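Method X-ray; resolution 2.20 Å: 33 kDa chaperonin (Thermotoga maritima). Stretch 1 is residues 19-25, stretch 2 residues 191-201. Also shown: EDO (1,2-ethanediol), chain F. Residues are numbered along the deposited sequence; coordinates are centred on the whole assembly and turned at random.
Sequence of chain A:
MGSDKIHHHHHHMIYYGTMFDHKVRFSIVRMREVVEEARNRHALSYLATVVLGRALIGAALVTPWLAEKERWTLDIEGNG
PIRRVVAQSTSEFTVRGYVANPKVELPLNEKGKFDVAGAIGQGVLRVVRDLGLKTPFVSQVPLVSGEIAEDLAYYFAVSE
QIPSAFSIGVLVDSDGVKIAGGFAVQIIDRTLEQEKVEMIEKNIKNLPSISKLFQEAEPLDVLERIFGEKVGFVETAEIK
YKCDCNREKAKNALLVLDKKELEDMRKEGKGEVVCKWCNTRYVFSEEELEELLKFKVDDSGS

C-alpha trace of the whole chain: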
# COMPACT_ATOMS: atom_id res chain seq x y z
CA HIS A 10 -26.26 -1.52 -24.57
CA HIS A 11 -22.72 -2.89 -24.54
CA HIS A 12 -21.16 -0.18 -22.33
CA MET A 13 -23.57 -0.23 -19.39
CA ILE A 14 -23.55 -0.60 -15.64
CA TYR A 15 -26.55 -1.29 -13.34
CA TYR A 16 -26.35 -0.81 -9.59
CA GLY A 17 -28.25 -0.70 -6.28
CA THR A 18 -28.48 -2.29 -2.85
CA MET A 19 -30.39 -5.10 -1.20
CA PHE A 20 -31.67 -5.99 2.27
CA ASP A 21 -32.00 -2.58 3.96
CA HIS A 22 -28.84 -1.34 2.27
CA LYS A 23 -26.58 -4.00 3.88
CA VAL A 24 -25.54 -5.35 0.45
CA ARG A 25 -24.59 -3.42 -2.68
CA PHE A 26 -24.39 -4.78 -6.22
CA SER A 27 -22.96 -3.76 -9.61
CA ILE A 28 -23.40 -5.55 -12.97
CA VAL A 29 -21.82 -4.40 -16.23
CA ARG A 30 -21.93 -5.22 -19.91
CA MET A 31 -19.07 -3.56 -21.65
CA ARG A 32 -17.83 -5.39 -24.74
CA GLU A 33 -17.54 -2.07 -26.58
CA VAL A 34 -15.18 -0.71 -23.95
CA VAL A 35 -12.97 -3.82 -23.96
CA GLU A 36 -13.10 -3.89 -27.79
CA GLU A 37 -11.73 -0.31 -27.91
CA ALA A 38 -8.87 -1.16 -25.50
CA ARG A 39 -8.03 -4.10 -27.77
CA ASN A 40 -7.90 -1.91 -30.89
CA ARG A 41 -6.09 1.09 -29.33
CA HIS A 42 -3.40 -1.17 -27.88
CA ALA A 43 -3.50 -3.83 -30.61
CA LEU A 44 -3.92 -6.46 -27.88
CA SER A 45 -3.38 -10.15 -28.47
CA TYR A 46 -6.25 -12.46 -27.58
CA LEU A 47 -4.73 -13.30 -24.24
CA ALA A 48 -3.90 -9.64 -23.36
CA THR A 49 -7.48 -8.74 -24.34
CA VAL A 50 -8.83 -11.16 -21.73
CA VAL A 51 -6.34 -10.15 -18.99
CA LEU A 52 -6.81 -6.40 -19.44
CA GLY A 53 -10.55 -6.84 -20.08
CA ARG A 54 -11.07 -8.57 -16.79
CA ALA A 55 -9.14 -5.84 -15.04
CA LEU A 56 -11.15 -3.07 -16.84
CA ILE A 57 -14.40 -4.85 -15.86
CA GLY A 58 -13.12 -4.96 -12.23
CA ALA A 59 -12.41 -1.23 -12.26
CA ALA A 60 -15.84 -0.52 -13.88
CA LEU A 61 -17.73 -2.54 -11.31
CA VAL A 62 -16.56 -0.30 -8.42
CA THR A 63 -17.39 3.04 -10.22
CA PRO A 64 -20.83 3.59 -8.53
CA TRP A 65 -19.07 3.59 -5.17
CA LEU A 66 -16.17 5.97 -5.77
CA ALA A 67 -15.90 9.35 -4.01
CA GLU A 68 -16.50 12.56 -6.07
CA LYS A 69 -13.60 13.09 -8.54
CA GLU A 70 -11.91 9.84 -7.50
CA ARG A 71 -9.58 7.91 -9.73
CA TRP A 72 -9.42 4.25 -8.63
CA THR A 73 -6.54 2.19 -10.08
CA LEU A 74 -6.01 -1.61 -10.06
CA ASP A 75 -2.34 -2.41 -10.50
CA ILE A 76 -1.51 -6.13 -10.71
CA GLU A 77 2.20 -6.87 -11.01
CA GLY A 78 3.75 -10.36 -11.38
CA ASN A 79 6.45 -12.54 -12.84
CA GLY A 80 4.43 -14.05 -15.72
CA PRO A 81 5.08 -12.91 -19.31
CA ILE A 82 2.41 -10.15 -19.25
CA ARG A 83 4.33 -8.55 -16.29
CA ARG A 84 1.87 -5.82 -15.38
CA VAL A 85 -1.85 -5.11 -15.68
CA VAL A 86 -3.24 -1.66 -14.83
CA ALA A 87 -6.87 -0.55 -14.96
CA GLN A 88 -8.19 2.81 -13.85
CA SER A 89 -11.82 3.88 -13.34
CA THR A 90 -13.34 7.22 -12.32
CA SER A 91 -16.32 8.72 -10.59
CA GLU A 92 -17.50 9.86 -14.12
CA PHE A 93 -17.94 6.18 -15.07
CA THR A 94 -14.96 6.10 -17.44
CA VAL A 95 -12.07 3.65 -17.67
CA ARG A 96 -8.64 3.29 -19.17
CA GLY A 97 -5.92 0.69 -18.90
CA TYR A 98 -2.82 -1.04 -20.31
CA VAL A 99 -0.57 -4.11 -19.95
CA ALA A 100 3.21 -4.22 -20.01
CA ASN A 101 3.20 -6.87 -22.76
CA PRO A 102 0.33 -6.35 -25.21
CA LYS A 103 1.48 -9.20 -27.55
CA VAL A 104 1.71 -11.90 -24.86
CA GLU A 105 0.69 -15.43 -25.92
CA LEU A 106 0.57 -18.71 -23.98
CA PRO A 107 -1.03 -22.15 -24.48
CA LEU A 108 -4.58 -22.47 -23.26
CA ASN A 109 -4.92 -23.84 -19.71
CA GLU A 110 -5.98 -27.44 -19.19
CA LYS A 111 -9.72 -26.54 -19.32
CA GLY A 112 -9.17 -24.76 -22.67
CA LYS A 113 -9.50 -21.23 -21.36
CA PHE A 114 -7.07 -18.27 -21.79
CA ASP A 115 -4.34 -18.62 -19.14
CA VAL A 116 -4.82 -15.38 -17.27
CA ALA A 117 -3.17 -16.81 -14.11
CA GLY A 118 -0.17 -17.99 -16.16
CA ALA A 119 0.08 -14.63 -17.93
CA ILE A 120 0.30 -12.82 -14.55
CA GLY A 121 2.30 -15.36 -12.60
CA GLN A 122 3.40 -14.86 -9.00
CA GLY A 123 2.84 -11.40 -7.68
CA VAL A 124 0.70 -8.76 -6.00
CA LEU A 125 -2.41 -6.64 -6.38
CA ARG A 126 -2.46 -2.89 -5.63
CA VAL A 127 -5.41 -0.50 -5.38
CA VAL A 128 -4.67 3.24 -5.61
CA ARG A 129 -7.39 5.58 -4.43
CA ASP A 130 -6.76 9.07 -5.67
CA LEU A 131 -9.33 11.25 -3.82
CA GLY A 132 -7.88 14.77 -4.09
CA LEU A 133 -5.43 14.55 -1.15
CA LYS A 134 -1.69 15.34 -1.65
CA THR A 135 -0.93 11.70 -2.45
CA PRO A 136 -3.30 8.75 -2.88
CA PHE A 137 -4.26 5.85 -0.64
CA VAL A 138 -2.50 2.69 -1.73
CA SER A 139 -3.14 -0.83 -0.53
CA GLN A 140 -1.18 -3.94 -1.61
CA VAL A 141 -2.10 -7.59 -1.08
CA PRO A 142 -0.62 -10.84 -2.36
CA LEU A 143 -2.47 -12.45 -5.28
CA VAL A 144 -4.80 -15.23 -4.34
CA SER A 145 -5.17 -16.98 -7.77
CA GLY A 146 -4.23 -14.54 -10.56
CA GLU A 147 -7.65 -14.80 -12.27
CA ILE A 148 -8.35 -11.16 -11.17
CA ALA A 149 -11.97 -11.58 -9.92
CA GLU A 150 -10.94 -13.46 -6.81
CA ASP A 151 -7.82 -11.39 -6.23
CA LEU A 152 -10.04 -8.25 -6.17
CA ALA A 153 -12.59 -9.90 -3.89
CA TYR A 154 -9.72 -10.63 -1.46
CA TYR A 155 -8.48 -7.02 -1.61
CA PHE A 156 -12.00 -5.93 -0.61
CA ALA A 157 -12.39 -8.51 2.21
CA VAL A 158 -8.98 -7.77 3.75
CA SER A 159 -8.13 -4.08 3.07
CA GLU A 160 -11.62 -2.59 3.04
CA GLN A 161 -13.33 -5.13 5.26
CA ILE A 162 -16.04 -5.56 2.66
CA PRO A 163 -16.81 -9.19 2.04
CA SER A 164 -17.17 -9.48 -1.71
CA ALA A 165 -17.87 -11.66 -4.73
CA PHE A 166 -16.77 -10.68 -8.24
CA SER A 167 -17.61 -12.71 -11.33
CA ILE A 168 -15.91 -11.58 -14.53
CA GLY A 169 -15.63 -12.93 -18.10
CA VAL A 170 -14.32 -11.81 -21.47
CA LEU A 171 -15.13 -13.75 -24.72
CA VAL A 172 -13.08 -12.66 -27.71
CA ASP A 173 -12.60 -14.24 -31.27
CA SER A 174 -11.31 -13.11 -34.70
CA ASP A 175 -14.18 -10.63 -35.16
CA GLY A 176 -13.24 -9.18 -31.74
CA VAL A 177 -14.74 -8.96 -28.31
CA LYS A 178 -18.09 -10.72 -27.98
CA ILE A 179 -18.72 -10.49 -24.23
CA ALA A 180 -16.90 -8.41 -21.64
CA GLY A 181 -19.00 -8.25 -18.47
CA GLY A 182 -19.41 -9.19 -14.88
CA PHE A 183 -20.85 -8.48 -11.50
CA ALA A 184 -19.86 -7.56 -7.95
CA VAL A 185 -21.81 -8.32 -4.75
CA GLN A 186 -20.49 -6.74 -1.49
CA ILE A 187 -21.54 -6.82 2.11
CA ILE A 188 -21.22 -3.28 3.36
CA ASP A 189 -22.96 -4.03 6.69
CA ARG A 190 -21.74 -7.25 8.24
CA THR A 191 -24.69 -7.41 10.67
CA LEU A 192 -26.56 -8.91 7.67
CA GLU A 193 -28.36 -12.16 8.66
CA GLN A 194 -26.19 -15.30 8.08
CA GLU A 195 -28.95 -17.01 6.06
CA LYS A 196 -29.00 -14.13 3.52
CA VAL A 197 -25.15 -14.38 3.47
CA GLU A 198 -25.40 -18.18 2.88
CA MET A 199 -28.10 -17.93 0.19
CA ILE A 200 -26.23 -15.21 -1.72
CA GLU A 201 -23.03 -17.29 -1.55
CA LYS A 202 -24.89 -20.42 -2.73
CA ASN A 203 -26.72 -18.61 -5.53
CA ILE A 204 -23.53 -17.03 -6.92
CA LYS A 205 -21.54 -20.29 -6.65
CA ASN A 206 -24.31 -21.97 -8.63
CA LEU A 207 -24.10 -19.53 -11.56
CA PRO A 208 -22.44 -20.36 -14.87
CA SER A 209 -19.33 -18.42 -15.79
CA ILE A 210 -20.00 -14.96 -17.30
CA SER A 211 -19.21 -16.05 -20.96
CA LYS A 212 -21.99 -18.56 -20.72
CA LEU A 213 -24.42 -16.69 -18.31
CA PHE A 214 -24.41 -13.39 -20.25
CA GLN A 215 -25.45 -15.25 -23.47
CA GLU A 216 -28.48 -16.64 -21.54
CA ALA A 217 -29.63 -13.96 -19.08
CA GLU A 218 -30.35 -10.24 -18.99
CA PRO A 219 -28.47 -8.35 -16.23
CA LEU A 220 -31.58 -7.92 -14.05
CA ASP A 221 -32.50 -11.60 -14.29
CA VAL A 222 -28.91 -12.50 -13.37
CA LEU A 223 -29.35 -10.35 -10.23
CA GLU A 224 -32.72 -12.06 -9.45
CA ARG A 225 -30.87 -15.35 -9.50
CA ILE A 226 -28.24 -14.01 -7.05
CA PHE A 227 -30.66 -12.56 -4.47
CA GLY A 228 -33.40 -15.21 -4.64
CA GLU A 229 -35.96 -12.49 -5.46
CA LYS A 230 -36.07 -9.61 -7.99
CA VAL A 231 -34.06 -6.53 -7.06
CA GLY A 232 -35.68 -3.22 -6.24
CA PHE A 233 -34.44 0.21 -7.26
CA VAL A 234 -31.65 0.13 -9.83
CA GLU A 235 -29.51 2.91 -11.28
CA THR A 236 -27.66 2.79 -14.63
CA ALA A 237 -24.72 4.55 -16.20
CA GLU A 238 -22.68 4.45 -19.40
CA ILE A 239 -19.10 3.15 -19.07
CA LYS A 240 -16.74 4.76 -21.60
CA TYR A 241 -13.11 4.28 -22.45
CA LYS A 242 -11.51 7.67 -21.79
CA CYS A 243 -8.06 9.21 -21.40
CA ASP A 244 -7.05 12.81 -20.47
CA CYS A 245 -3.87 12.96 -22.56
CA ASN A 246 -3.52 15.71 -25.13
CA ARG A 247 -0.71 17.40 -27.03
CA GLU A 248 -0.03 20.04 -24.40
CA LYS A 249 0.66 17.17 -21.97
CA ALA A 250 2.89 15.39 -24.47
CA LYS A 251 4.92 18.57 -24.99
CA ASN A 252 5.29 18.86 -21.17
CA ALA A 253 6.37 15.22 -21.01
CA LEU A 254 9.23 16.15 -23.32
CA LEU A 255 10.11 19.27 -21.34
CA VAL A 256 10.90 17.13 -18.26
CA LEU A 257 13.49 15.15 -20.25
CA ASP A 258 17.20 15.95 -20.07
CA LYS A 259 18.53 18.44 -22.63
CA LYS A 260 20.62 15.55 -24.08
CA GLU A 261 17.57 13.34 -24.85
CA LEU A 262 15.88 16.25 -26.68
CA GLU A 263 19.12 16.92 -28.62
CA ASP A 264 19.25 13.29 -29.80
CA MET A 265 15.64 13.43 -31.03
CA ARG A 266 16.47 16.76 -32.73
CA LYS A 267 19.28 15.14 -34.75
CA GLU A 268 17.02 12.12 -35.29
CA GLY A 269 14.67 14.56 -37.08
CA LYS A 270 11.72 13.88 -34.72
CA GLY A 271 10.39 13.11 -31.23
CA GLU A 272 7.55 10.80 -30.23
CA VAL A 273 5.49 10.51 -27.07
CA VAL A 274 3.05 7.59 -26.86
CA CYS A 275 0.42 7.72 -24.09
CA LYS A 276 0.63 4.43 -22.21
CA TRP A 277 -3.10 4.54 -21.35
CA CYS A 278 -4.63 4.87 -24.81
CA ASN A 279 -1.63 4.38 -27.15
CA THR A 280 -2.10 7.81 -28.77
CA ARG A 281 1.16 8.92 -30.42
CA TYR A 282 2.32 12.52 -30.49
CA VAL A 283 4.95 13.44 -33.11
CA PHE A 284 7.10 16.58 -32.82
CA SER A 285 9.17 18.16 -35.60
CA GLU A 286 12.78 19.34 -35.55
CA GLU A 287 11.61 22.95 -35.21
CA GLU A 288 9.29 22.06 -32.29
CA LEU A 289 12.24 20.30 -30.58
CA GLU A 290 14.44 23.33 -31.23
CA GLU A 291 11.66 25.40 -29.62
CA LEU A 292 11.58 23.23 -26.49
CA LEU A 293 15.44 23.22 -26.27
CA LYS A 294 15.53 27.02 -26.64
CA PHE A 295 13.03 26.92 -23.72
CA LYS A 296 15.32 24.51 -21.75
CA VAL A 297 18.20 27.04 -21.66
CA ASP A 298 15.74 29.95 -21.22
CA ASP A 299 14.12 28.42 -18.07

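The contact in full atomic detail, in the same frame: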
# COMPACT_ATOMS: atom_id res chain seq x y z
N MET A 19 -29.38 -4.18 -1.69
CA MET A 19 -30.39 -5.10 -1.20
C MET A 19 -30.33 -5.23 0.30
O MET A 19 -29.28 -4.96 0.93
CB MET A 19 -30.23 -6.49 -1.84
CG MET A 19 -30.67 -6.62 -3.29
SD MET A 19 -32.45 -6.63 -3.55
CE MET A 19 -32.56 -5.10 -4.02
N PHE A 20 -31.49 -5.61 0.85
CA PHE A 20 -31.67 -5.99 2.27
C PHE A 20 -31.30 -4.86 3.20
O PHE A 20 -30.27 -4.91 3.87
CB PHE A 20 -30.89 -7.26 2.61
CG PHE A 20 -31.11 -8.38 1.62
CD1 PHE A 20 -32.39 -8.74 1.23
CD2 PHE A 20 -30.03 -9.03 1.02
CE1 PHE A 20 -32.61 -9.75 0.32
CE2 PHE A 20 -30.24 -10.04 0.08
CZ PHE A 20 -31.55 -10.41 -0.26
N ASP A 21 -32.16 -3.83 3.19
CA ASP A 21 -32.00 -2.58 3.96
C ASP A 21 -30.62 -2.02 3.83
O ASP A 21 -30.01 -1.69 4.85
CB ASP A 21 -32.35 -2.77 5.46
CG ASP A 21 -33.74 -3.30 5.69
OD1 ASP A 21 -34.69 -2.76 5.08
OD2 ASP A 21 -33.98 -4.26 6.47
N HIS A 22 -30.12 -1.97 2.59
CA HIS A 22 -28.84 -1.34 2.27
C HIS A 22 -27.61 -2.01 2.87
O HIS A 22 -26.55 -1.39 2.93
CB HIS A 22 -28.85 0.15 2.66
CG HIS A 22 -29.84 0.95 1.90
ND1 HIS A 22 -31.11 1.21 2.38
CD2 HIS A 22 -29.78 1.52 0.67
CE1 HIS A 22 -31.78 1.91 1.49
NE2 HIS A 22 -31.00 2.11 0.44
N LYS A 23 -27.74 -3.25 3.32
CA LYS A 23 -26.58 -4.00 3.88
C LYS A 23 -25.71 -4.65 2.81
O LYS A 23 -24.57 -5.01 3.08
CB LYS A 23 -27.07 -5.03 4.89
CG LYS A 23 -27.77 -4.36 6.05
CD LYS A 23 -27.79 -5.19 7.32
CE LYS A 23 -28.69 -4.57 8.35
NZ LYS A 23 -29.10 -5.68 9.27
N VAL A 24 -26.27 -4.81 1.61
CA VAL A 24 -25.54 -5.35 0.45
C VAL A 24 -25.70 -4.38 -0.71
O VAL A 24 -26.75 -3.80 -0.91
CB VAL A 24 -26.09 -6.74 -0.01
CG1 VAL A 24 -25.20 -7.38 -1.16
CG2 VAL A 24 -26.25 -7.72 1.16
N ARG A 25 -24.63 -4.21 -1.45
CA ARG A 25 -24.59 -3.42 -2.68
C ARG A 25 -24.20 -4.33 -3.85
O ARG A 25 -23.50 -5.32 -3.67
CB ARG A 25 -23.66 -2.19 -2.54
CG ARG A 25 -22.17 -2.46 -2.54
CD ARG A 25 -21.33 -1.23 -2.17
NE ARG A 25 -19.89 -1.49 -2.25
CZ ARG A 25 -18.94 -0.66 -1.85
NH1 ARG A 25 -19.20 0.47 -1.22
NH2 ARG A 25 -17.69 -0.96 -2.07
N THR A 191 -23.58 -6.91 9.85
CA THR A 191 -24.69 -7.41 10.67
C THR A 191 -25.78 -8.14 9.86
O THR A 191 -26.73 -8.67 10.44
CB THR A 191 -25.33 -6.30 11.59
OG1 THR A 191 -26.08 -5.33 10.84
CG2 THR A 191 -24.25 -5.53 12.34
N LEU A 192 -25.64 -8.18 8.54
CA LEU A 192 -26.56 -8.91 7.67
C LEU A 192 -26.75 -10.38 8.08
O LEU A 192 -25.79 -11.14 8.16
CB LEU A 192 -26.04 -8.86 6.22
CG LEU A 192 -26.87 -9.66 5.21
CD1 LEU A 192 -28.12 -8.94 4.87
CD2 LEU A 192 -26.11 -9.98 3.91
N GLU A 193 -28.00 -10.79 8.25
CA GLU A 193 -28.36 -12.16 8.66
C GLU A 193 -27.59 -13.24 7.88
O GLU A 193 -27.48 -13.15 6.66
CB GLU A 193 -29.87 -12.38 8.49
CG GLU A 193 -30.70 -11.76 9.59
CD GLU A 193 -30.90 -10.25 9.43
OE1 GLU A 193 -30.14 -9.55 8.66
OE2 GLU A 193 -31.86 -9.76 10.09
N GLN A 194 -27.08 -14.24 8.62
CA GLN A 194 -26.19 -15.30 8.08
C GLN A 194 -26.84 -16.15 6.99
O GLN A 194 -26.15 -16.61 6.07
CB GLN A 194 -25.65 -16.24 9.19
CG GLN A 194 -24.28 -15.88 9.72
CD GLN A 194 -23.18 -16.00 8.67
OE1 GLN A 194 -22.95 -17.10 8.14
NE2 GLN A 194 -22.51 -14.88 8.36
N GLU A 195 -28.16 -16.31 7.08
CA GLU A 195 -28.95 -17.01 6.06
C GLU A 195 -29.04 -16.26 4.71
O GLU A 195 -29.02 -16.90 3.65
CB GLU A 195 -30.36 -17.36 6.59
N LYS A 196 -29.15 -14.93 4.75
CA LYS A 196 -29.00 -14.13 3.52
C LYS A 196 -27.56 -14.29 2.97
O LYS A 196 -27.39 -14.48 1.77
CB LYS A 196 -29.36 -12.64 3.71
CG LYS A 196 -30.84 -12.33 3.81
CD LYS A 196 -31.64 -12.90 2.61
CE LYS A 196 -33.17 -12.78 2.78
NZ LYS A 196 -33.94 -13.85 2.00
N VAL A 197 -26.56 -14.22 3.85
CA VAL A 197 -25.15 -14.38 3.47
C VAL A 197 -24.99 -15.73 2.73
O VAL A 197 -24.47 -15.79 1.60
CB VAL A 197 -24.21 -14.32 4.71
CG1 VAL A 197 -22.82 -14.77 4.39
CG2 VAL A 197 -24.20 -12.92 5.33
N GLU A 198 -25.51 -16.79 3.38
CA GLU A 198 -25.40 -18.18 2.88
C GLU A 198 -26.09 -18.40 1.55
O GLU A 198 -25.56 -19.09 0.68
CB GLU A 198 -25.95 -19.16 3.93
CG GLU A 198 -24.84 -19.76 4.79
CD GLU A 198 -25.30 -20.26 6.16
OE1 GLU A 198 -26.46 -20.77 6.31
OE2 GLU A 198 -24.48 -20.16 7.09
N MET A 199 -27.29 -17.83 1.41
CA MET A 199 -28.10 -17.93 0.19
C MET A 199 -27.47 -17.20 -0.99
O MET A 199 -27.42 -17.73 -2.10
CB MET A 199 -29.48 -17.34 0.47
CG MET A 199 -30.43 -17.38 -0.71
SD MET A 199 -31.47 -15.95 -0.73
CE MET A 199 -30.29 -14.74 -1.14
N ILE A 200 -27.01 -15.97 -0.74
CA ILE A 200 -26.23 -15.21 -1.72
C ILE A 200 -25.02 -16.00 -2.21
O ILE A 200 -24.85 -16.22 -3.40
CB ILE A 200 -25.79 -13.85 -1.11
CG1 ILE A 200 -26.99 -12.93 -0.90
CG2 ILE A 200 -24.80 -13.16 -2.00
CD1 ILE A 200 -26.64 -11.64 -0.19
N GLU A 201 -24.18 -16.43 -1.28
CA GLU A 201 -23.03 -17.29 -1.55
C GLU A 201 -23.41 -18.48 -2.43
O GLU A 201 -22.79 -18.72 -3.45
CB GLU A 201 -22.44 -17.84 -0.25
CG GLU A 201 -21.29 -17.06 0.37
CD GLU A 201 -20.90 -17.55 1.79
OE1 GLU A 201 -21.39 -18.62 2.26
OE2 GLU A 201 -20.12 -16.83 2.45
C1 EDO F . -13.52 1.43 -3.71
O1 EDO F . -12.43 0.74 -3.14
C2 EDO F . -14.67 1.84 -2.79
O2 EDO F . -15.24 0.76 -2.01

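The centre of this contact is apolar, built from F20, V24, L192 and I200. The shortest approach among them joins V24 CG2 to L192 CD2 at 3.6 Å, a van der Waals distance. L192 also reaches the phenylalanine, its CD1 lying 4.0 Å from F20 CB. I200, on the helix that follows, closes the cluster: I200 CD1 sits 3.9 Å from F20 CE2, near the plane of the ring at its edge, and 4.2 Å from V24 CG2. CA-to-CB bonds of all four point toward the opposing stretch, as expected for side chains that exclude water together.

The backbones come nearest at K23 and L192, whose CA atoms are 6.2 Å apart. Residues F20 to K23 form a type I' turn, with K23 N donating to F20 O at 3.1 Å, and the turn is flanked by a reciprocal pair, M19 N to V24 O at 2.8 Å and V24 N to M19 O at 3.1 Å. In the other stretch, E193 occupies the N-cap position of a helix beginning at Q194. K196 and I200 lie one turn apart, linked by I200 N to K196 O at 2.9 Å, and so both reach the ring, K196 over one face and I200 at its edge. No backbone hydrogen bond crosses between the stretches; the contact is made mainly through side chains.

Further out, K196 contributes its aliphatic portion. Its CD lies 4.0 Å from the centroid of the F20 ring and 19° off the normal, a CH-pi contact over one face. K23 does two things: its CB is 4.0 Å from L192 CD1, while the extended chain carries the ammonium to the polar edge. There K23 NZ donates a weak hydrogen bond to T191 OG1 at 3.4 Å. E193 OE1 stands 4.1 Å from K23 NZ, allowing electrostatic attraction but too distant for a salt bridge.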